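Local coordinates for protein phycocyanobilin lyase subunit alpha (Nostoc sp. PCC 7120, PDB 5N3U) that probably serves, paired with subunit beta as a lyase, in attaching the phycocyanobilin chromophore to the phycocyanin alpha chain, at residues D207-L210 with R211-A214. Residues are numbered along the deposited sequence; the frame is centred on the assembly and turned at random.
Sequences DLNL and RRVA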
loop_
_atom_site.group_PDB
_atom_site.type_symbol
_atom_site.label_atom_id
_atom_site.label_comp_id
_atom_site.label_asym_id
_atom_site.label_seq_id
_atom_site.Cartn_x
_atom_site.Cartn_y
_atom_site.Cartn_z
ATOM N N ASP A 207 13.544 19.811 4.195
ATOM C CA ASP A 207 13.685 18.569 3.426
ATOM C C ASP A 207 12.999 17.350 4.123
ATOM O O ASP A 207 13.533 16.719 5.057
ATOM C CB ASP A 207 15.173 18.338 3.173
ATOM C CG ASP A 207 15.464 17.116 2.336
ATOM O OD1 ASP A 207 14.607 16.244 2.145
ATOM O OD2 ASP A 207 16.612 16.992 1.876
ATOM N N LEU A 208 11.874 16.934 3.577
ATOM C CA LEU A 208 11.139 15.795 4.098
ATOM C C LEU A 208 11.907 14.521 4.337
ATOM O O LEU A 208 11.849 13.988 5.416
ATOM C CB LEU A 208 9.899 15.494 3.258
ATOM C CG LEU A 208 9.019 14.323 3.710
ATOM C CD1 LEU A 208 8.511 14.503 5.122
ATOM C CD2 LEU A 208 7.866 14.038 2.776
ATOM N N ASN A 209 12.647 14.037 3.340
ATOM C CA ASN A 209 13.450 12.819 3.497
ATOM C C ASN A 209 14.433 12.916 4.627
ATOM O O ASN A 209 14.757 11.954 5.252
ATOM C CB ASN A 209 14.353 12.545 2.300
ATOM C CG ASN A 209 13.655 12.663 1.003
ATOM O OD1 ASN A 209 12.899 11.789 0.625
ATOM N ND2 ASN A 209 13.911 13.737 0.298
ATOM N N LEU A 210 14.919 14.105 4.849
ATOM C CA LEU A 210 15.928 14.366 5.858
ATOM C C LEU A 210 15.234 14.323 7.209
ATOM O O LEU A 210 15.748 13.784 8.135
ATOM C CB LEU A 210 16.586 15.715 5.651
ATOM C CG LEU A 210 18.028 15.590 5.192
ATOM C CD1 LEU A 210 18.713 16.919 5.010
ATOM C CD2 LEU A 210 18.783 14.744 6.175
ATOM N N ARG A 211 14.056 14.913 7.290
ATOM C CA ARG A 211 13.234 14.812 8.502
ATOM C C ARG A 211 12.997 13.353 8.892
ATOM O O ARG A 211 13.138 12.947 10.069
ATOM C CB ARG A 211 11.933 15.587 8.285
ATOM C CG ARG A 211 12.125 17.052 8.027
ATOM C CD ARG A 211 10.944 17.964 8.358
ATOM N NE ARG A 211 9.852 17.783 7.435
ATOM C CZ ARG A 211 9.663 18.384 6.267
ATOM N NH1 ARG A 211 10.452 19.328 5.820
ATOM N NH2 ARG A 211 8.614 18.022 5.537
ATOM N N ARG A 212 12.764 12.488 7.912
ATOM C CA ARG A 212 12.525 11.094 8.201
ATOM C C ARG A 212 13.727 10.431 8.748
ATOM O O ARG A 212 13.676 9.657 9.694
ATOM C CB ARG A 212 11.996 10.319 6.959
ATOM C CG ARG A 212 10.673 10.832 6.416
ATOM C CD ARG A 212 10.435 10.088 5.107
ATOM N NE ARG A 212 9.119 10.290 4.556
ATOM C CZ ARG A 212 8.802 10.095 3.265
ATOM N NH1 ARG A 212 9.724 9.776 2.375
ATOM N NH2 ARG A 212 7.576 10.231 2.868
ATOM N N VAL A 213 14.847 10.714 8.150
ATOM C CA VAL A 213 16.120 10.200 8.636
ATOM C C VAL A 213 16.400 10.712 10.073
ATOM O O VAL A 213 16.779 9.923 10.944
ATOM C CB VAL A 213 17.265 10.628 7.688
ATOM C CG1 VAL A 213 18.603 10.488 8.388
ATOM C CG2 VAL A 213 17.189 9.750 6.425
ATOM N N ALA A 214 16.165 11.985 10.309
ATOM C CA ALA A 214 16.420 12.542 11.642
ATOM C C ALA A 214 15.526 11.840 12.709
ATOM O O ALA A 214 15.977 11.513 13.806
ATOM C CB ALA A 214 16.177 14.014 11.601
HETATM O O HOH W 1 12.445 9.578 2.169
#
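One face of the R211 guanidinium lies over the backbone of L208, whose CA sits 3.6 Å above the plane centred on CZ; the R212 guanidinium instead receives L208 CD2 over one face, offset toward the rim, with a water in plane at its edge. Both arginines belong to the first two turns of helix 208-221, in a HEAT-repeat region, and D207 is its N-cap. The cap bond itself, from L210 N to D207 OD1, is weak at 3.5 Å. N209 ND2 donates to the syn lone pair of the same oxygen, which lies 28° out of the N209 amide plane. R211 N then donates to D207 O at 2.9 Å, the first of four successive i to i+4 backbone bonds. The bend at chi3 (-71°) folds the R211 chain back over this end, where NE and NH1 bond to the carbonyls of K234 and G205. Replacing R211 by alanine is likely to leave both carbonyls without these donors and to uncover the backbone of L208 on that side. R212, extended from CG to NE, reaches past L208 to salt bridges with E236 and with D72 of the beta subunit, so R212 links this helix to the partner chain. The amide of N209 stands 76° from the R212 guanidinium, and water 1 bridges them, donating to N209 OD1 and accepting from R212 NH1, each at 2.7 Å.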